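Local structure of extracellular solute-binding protein family 5 (Brucella melitensis, 4ONY) at residues Asp109-Pro121 and Arg167-Arg179. The protein probably binds peptides or related solutes in the periplasm and delivers them to an ABC transporter for uptake. Residues are numbered along the deposited sequence; the frame is centred on the assembly and turned at random.
Sequences DPERKWVEFTLNP and RSVRFTFNEKSDR
Val-115, Phe-117, Val-169, Phe-171 and Phe-173 form the tightly packed side of this antiparallel strand pair. Val-115 CG1 sits 3.7 Å from Phe-173 CZ, and the rings of Phe-117 and Phe-171 meet obliquely, planes 81° apart, with Phe-117 CD2 3.8 Å from Phe-171 CE1. Ile-185 of helix 181-187 touches both phenylalanines, and Tyr-140 of helix 133-146 meets Phe-171 edge-to-face. A ladder of backbone hydrogen bonds begins with the Phe-173 N to Lys-113 O bond and ends with the bond from Leu-119 N to Arg-167 O.

The other face, carrying Trp-114, Glu-116, Thr-118, Ser-168, Arg-170 and Thr-172, is polar and partly open to solvent. Arg-170 lays its guanidinium flat over the Trp-114 indole, planes 15° apart, in a cation-pi stack; CZ is 3.8 Å from the centroid of the six-membered ring. Its CG stands opposite the backbone N (chi1 178°), and the bend at chi3 turns the group onto the ring. Backbone Asp-109 N lies over the opposite indole face. Arg-170 also presents NE and NH2 side-on to one oxygen, Glu-116 OE1, with NH2 at 3.0 Å; OE2 of the same carboxylate is hydrogen-bonded to Thr-164 OG1. Farther along, Thr-118 OG1 and Ser-168 OG hydrogen-bond at 2.9 Å.

At the loop end, the guanidinium groups of Arg-112 and Arg-179 stack despite like charge. Arg-179 NH1 reaches Pro-110 O in the carbonyl plane, 3.1 Å away, whereas Arg-112 NH1 meets Arg-179 O from above its carbonyl plane, at 2.9 Å. Arg-112 NH2 continues to Met-21 O.

Within the antiparallel sheet, this pair thus presents an apolar face to the helices and a polar face where Arg-170's charge is probably offset by Glu-116 and stabilised by the indole pi face, while carbonyls help hold the stacked arginines together.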
loop_
_atom_site.group_PDB
_atom_site.type_symbol
_atom_site.label_atom_id
_atom_site.label_comp_id
_atom_site.label_asym_id
_atom_site.label_seq_id
_atom_site.Cartn_x
_atom_site.Cartn_y
_atom_site.Cartn_z
ATOM N N ASP A 109 -18.918 2.866 20.852
ATOM C CA ASP A 109 -19.992 3.834 20.635
ATOM C C ASP A 109 -20.427 3.830 19.167
ATOM O O ASP A 109 -19.581 3.900 18.286
ATOM C CB ASP A 109 -19.426 5.215 21.010
ATOM C CG ASP A 109 -20.453 6.316 20.929
ATOM O OD1 ASP A 109 -21.590 6.128 21.401
ATOM O OD2 ASP A 109 -20.152 7.357 20.317
ATOM N N PRO A 110 -21.732 3.784 18.887
ATOM C CA PRO A 110 -22.175 3.947 17.473
ATOM C C PRO A 110 -21.569 5.169 16.788
ATOM O O PRO A 110 -21.200 5.105 15.643
ATOM C CB PRO A 110 -23.711 4.102 17.597
ATOM C CG PRO A 110 -24.058 3.435 18.886
ATOM C CD PRO A 110 -22.883 3.628 19.802
ATOM N N GLU A 111 -21.463 6.282 17.516
ATOM C CA GLU A 111 -20.862 7.505 16.978
ATOM C C GLU A 111 -19.347 7.537 17.146
ATOM O O GLU A 111 -18.732 8.533 16.849
ATOM C CB GLU A 111 -21.523 8.743 17.594
ATOM C CG GLU A 111 -22.962 8.991 17.096
ATOM C CD GLU A 111 -23.054 9.103 15.567
ATOM O OE1 GLU A 111 -22.411 9.979 14.961
ATOM O OE2 GLU A 111 -23.753 8.291 14.941
ATOM N N ARG A 112 -18.753 6.460 17.668
ATOM C CA ARG A 112 -17.298 6.330 17.817
ATOM C C ARG A 112 -16.603 7.403 18.670
ATOM O O ARG A 112 -15.476 7.769 18.406
ATOM C CB ARG A 112 -16.635 6.182 16.464
ATOM C CG ARG A 112 -17.053 4.846 15.844
ATOM C CD ARG A 112 -16.182 4.406 14.683
ATOM N NE ARG A 112 -16.692 3.176 14.138
ATOM C CZ ARG A 112 -16.336 2.642 12.969
ATOM N NH1 ARG A 112 -15.448 3.229 12.174
ATOM N NH2 ARG A 112 -16.912 1.541 12.564
ATOM N N LYS A 113 -17.273 7.847 19.734
ATOM C CA LYS A 113 -16.671 8.758 20.707
ATOM C C LYS A 113 -15.906 8.025 21.802
ATOM O O LYS A 113 -15.126 8.651 22.539
ATOM C CB LYS A 113 -17.778 9.613 21.322
ATOM C CG LYS A 113 -18.187 10.847 20.492
ATOM C CD LYS A 113 -19.710 11.032 20.309
ATOM C CE LYS A 113 -20.581 10.849 21.579
ATOM N NZ LYS A 113 -21.690 9.831 21.410
ATOM N N TRP A 114 -16.107 6.720 21.926
ATOM C CA TRP A 114 -15.289 5.882 22.836
ATOM C C TRP A 114 -15.195 4.469 22.315
ATOM O O TRP A 114 -16.036 4.055 21.503
ATOM C CB TRP A 114 -15.858 5.849 24.287
ATOM C CG TRP A 114 -17.264 5.358 24.377
ATOM C CD1 TRP A 114 -18.386 6.117 24.407
ATOM C CD2 TRP A 114 -17.705 3.991 24.422
ATOM N NE1 TRP A 114 -19.501 5.323 24.471
ATOM C CE2 TRP A 114 -19.118 4.013 24.488
ATOM C CE3 TRP A 114 -17.048 2.754 24.402
ATOM C CZ2 TRP A 114 -19.888 2.848 24.504
ATOM C CZ3 TRP A 114 -17.817 1.584 24.469
ATOM C CH2 TRP A 114 -19.223 1.642 24.510
ATOM N N VAL A 115 -14.158 3.747 22.762
ATOM C CA VAL A 115 -14.014 2.325 22.485
ATOM C C VAL A 115 -13.472 1.668 23.740
ATOM O O VAL A 115 -12.661 2.251 24.449
ATOM C CB VAL A 115 -13.136 2.037 21.231
ATOM C CG1 VAL A 115 -11.710 2.510 21.438
ATOM C CG2 VAL A 115 -13.131 0.545 20.873
ATOM N N GLU A 116 -13.937 0.471 24.035
ATOM C CA GLU A 116 -13.515 -0.237 25.232
ATOM C C GLU A 116 -13.105 -1.681 24.887
ATOM O O GLU A 116 -13.806 -2.362 24.168
ATOM C CB GLU A 116 -14.624 -0.198 26.295
ATOM C CG GLU A 116 -14.288 -0.969 27.582
ATOM C CD GLU A 116 -15.283 -0.685 28.730
ATOM O OE1 GLU A 116 -16.231 0.086 28.542
ATOM O OE2 GLU A 116 -15.094 -1.153 29.859
ATOM N N PHE A 117 -11.954 -2.102 25.397
ATOM C CA PHE A 117 -11.362 -3.408 25.107
ATOM C C PHE A 117 -11.273 -4.172 26.381
ATOM O O PHE A 117 -10.936 -3.589 27.433
ATOM C CB PHE A 117 -9.944 -3.232 24.569
ATOM C CG PHE A 117 -9.871 -2.414 23.310
ATOM C CD1 PHE A 117 -10.120 -2.998 22.061
ATOM C CD2 PHE A 117 -9.541 -1.068 23.362
ATOM C CE1 PHE A 117 -10.049 -2.247 20.888
ATOM C CE2 PHE A 117 -9.501 -0.317 22.205
ATOM C CZ PHE A 117 -9.739 -0.902 20.966
ATOM N N THR A 118 -11.548 -5.460 26.315
ATOM C CA THR A 118 -11.336 -6.332 27.443
ATOM C C THR A 118 -10.284 -7.334 27.025
ATOM O O THR A 118 -10.456 -8.027 26.027
ATOM C CB THR A 118 -12.635 -7.014 27.870
ATOM O OG1 THR A 118 -13.619 -6.007 28.085
ATOM C CG2 THR A 118 -12.464 -7.860 29.141
ATOM N N LEU A 119 -9.179 -7.353 27.771
ATOM C CA LEU A 119 -8.044 -8.207 27.466
ATOM C C LEU A 119 -8.356 -9.667 27.768
ATOM O O LEU A 119 -9.134 -9.982 28.666
ATOM C CB LEU A 119 -6.816 -7.801 28.273
ATOM C CG LEU A 119 -6.359 -6.338 28.125
ATOM C CD1 LEU A 119 -5.158 -6.058 29.030
ATOM C CD2 LEU A 119 -6.012 -6.076 26.679
ATOM N N ASN A 120 -7.747 -10.538 26.984
ATOM C CA ASN A 120 -7.853 -11.960 27.174
ATOM C C ASN A 120 -7.074 -12.363 28.432
ATOM O O ASN A 120 -5.903 -11.989 28.579
ATOM C CB ASN A 120 -7.257 -12.645 25.944
ATOM C CG ASN A 120 -7.533 -14.129 25.924
ATOM O OD1 ASN A 120 -7.247 -14.846 26.916
ATOM N ND2 ASN A 120 -8.061 -14.613 24.811
ATOM N N PRO A 121 -7.713 -13.082 29.355
ATOM C CA PRO A 121 -6.963 -13.376 30.605
ATOM C C PRO A 121 -5.744 -14.283 30.429
ATOM O O PRO A 121 -4.888 -14.317 31.303
ATOM C CB PRO A 121 -8.002 -14.038 31.502
ATOM C CG PRO A 121 -9.088 -14.508 30.569
ATOM C CD PRO A 121 -9.104 -13.539 29.410
ATOM N N ARG A 167 -9.698 -6.257 33.700
ATOM C CA ARG A 167 -8.993 -6.430 32.451
ATOM C C ARG A 167 -9.534 -5.527 31.344
ATOM O O ARG A 167 -9.273 -5.803 30.176
ATOM C CB ARG A 167 -9.065 -7.885 32.001
ATOM C CG ARG A 167 -8.534 -8.858 33.023
ATOM C CD ARG A 167 -8.355 -10.218 32.449
ATOM N NE ARG A 167 -9.538 -10.613 31.725
ATOM C CZ ARG A 167 -10.653 -11.072 32.291
ATOM N NH1 ARG A 167 -11.683 -11.404 31.516
ATOM N NH2 ARG A 167 -10.748 -11.207 33.621
ATOM N N SER A 168 -10.264 -4.461 31.701
ATOM C CA SER A 168 -10.898 -3.570 30.699
ATOM C C SER A 168 -10.329 -2.166 30.666
ATOM O O SER A 168 -10.085 -1.559 31.697
ATOM C CB SER A 168 -12.388 -3.432 30.960
ATOM O OG SER A 168 -13.034 -4.584 30.514
ATOM N N VAL A 169 -10.189 -1.634 29.470
ATOM C CA VAL A 169 -9.673 -0.299 29.275
ATOM C C VAL A 169 -10.510 0.456 28.265
ATOM O O VAL A 169 -10.801 -0.037 27.189
ATOM C CB VAL A 169 -8.178 -0.324 28.912
ATOM C CG1 VAL A 169 -7.900 -1.103 27.603
ATOM C CG2 VAL A 169 -7.662 1.083 28.793
ATOM N N ARG A 170 -10.882 1.675 28.598
ATOM C CA ARG A 170 -11.705 2.502 27.727
ATOM C C ARG A 170 -10.976 3.764 27.262
ATOM O O ARG A 170 -10.376 4.460 28.061
ATOM C CB ARG A 170 -13.005 2.910 28.435
ATOM C CG ARG A 170 -13.853 3.818 27.559
ATOM C CD ARG A 170 -15.141 4.320 28.202
ATOM N NE ARG A 170 -16.135 3.259 28.299
ATOM C CZ ARG A 170 -17.458 3.396 28.092
ATOM N NH1 ARG A 170 -18.000 4.580 27.766
ATOM N NH2 ARG A 170 -18.264 2.336 28.226
ATOM N N PHE A 171 -11.032 4.033 25.962
ATOM C CA PHE A 171 -10.499 5.268 25.358
ATOM C C PHE A 171 -11.685 6.151 25.020
ATOM O O PHE A 171 -12.567 5.726 24.269
ATOM C CB PHE A 171 -9.773 4.939 24.037
ATOM C CG PHE A 171 -8.553 4.081 24.209
ATOM C CD1 PHE A 171 -8.659 2.721 24.413
ATOM C CD2 PHE A 171 -7.293 4.634 24.154
ATOM C CE1 PHE A 171 -7.525 1.930 24.568
ATOM C CE2 PHE A 171 -6.165 3.859 24.317
ATOM C CZ PHE A 171 -6.279 2.506 24.537
ATOM N N THR A 172 -11.741 7.345 25.580
ATOM C CA THR A 172 -12.756 8.335 25.195
ATOM C C THR A 172 -12.112 9.413 24.348
ATOM O O THR A 172 -11.098 9.985 24.752
ATOM C CB THR A 172 -13.390 8.971 26.440
ATOM O OG1 THR A 172 -13.858 7.943 27.292
ATOM C CG2 THR A 172 -14.560 9.921 26.069
ATOM N N PHE A 173 -12.685 9.681 23.179
ATOM C CA PHE A 173 -12.076 10.558 22.207
ATOM C C PHE A 173 -12.588 11.980 22.292
ATOM O O PHE A 173 -13.662 12.220 22.809
ATOM C CB PHE A 173 -12.285 10.000 20.787
ATOM C CG PHE A 173 -11.792 8.588 20.645
ATOM C CD1 PHE A 173 -10.455 8.296 20.898
ATOM C CD2 PHE A 173 -12.648 7.570 20.365
ATOM C CE1 PHE A 173 -9.987 7.005 20.827
ATOM C CE2 PHE A 173 -12.176 6.275 20.265
ATOM C CZ PHE A 173 -10.840 5.991 20.493
ATOM N N ASN A 174 -11.787 12.903 21.778
ATOM C CA ASN A 174 -12.144 14.314 21.738
ATOM C C ASN A 174 -12.536 14.693 20.336
ATOM O O ASN A 174 -12.565 13.863 19.426
ATOM C CB ASN A 174 -11.016 15.193 22.278
ATOM C CG ASN A 174 -9.757 15.162 21.419
ATOM O OD1 ASN A 174 -9.807 15.087 20.191
ATOM N ND2 ASN A 174 -8.616 15.261 22.066
ATOM N N GLU A 175 -12.851 15.957 20.159
ATOM C CA GLU A 175 -13.413 16.433 18.902
ATOM C C GLU A 175 -12.436 16.370 17.711
ATOM O O GLU A 175 -12.856 16.470 16.563
ATOM C CB GLU A 175 -14.000 17.848 19.094
ATOM C CG GLU A 175 -12.974 18.967 19.250
ATOM C CD GLU A 175 -12.113 18.880 20.528
ATOM O OE1 GLU A 175 -12.619 18.417 21.601
ATOM O OE2 GLU A 175 -10.922 19.302 20.459
ATOM N N LYS A 176 -11.143 16.221 17.958
ATOM C CA LYS A 176 -10.226 16.020 16.854
ATOM C C LYS A 176 -10.300 14.593 16.247
ATOM O O LYS A 176 -9.683 14.342 15.247
ATOM C CB LYS A 176 -8.801 16.291 17.279
ATOM C CG LYS A 176 -8.545 17.729 17.671
ATOM C CD LYS A 176 -7.152 17.784 18.276
ATOM C CE LYS A 176 -6.420 19.090 18.010
ATOM N NZ LYS A 176 -5.073 19.035 18.667
ATOM N N SER A 177 -11.002 13.664 16.887
ATOM C CA SER A 177 -11.057 12.290 16.434
ATOM C C SER A 177 -11.982 12.175 15.210
ATOM O O SER A 177 -12.746 13.072 14.941
ATOM C CB SER A 177 -11.572 11.434 17.582
ATOM O OG SER A 177 -11.499 10.073 17.257
ATOM N N ASP A 178 -11.889 11.071 14.484
ATOM C CA ASP A 178 -12.799 10.775 13.389
ATOM C C ASP A 178 -13.173 9.283 13.454
ATOM O O ASP A 178 -12.727 8.557 14.332
ATOM C CB ASP A 178 -12.186 11.174 12.056
ATOM C CG ASP A 178 -10.906 10.438 11.762
ATOM O OD1 ASP A 178 -10.688 9.275 12.220
ATOM O OD2 ASP A 178 -10.091 11.036 11.064
ATOM N N ARG A 179 -14.001 8.846 12.539
ATOM C CA ARG A 179 -14.536 7.517 12.595
ATOM C C ARG A 179 -13.491 6.443 12.362
ATOM O O ARG A 179 -13.636 5.349 12.897
ATOM C CB ARG A 179 -15.723 7.378 11.646
ATOM C CG ARG A 179 -16.960 8.107 12.192
ATOM C CD ARG A 179 -18.166 7.901 11.296
ATOM N NE ARG A 179 -18.536 6.503 11.280
ATOM C CZ ARG A 179 -19.180 5.850 12.251
ATOM N NH1 ARG A 179 -19.652 6.466 13.349
ATOM N NH2 ARG A 179 -19.409 4.565 12.089
HETATM O O HOH W 1 -19.467 8.996 14.103
HETATM O O HOH W 2 -13.865 9.235 17.043
HETATM O O HOH W 3 -11.687 -11.287 28.413
#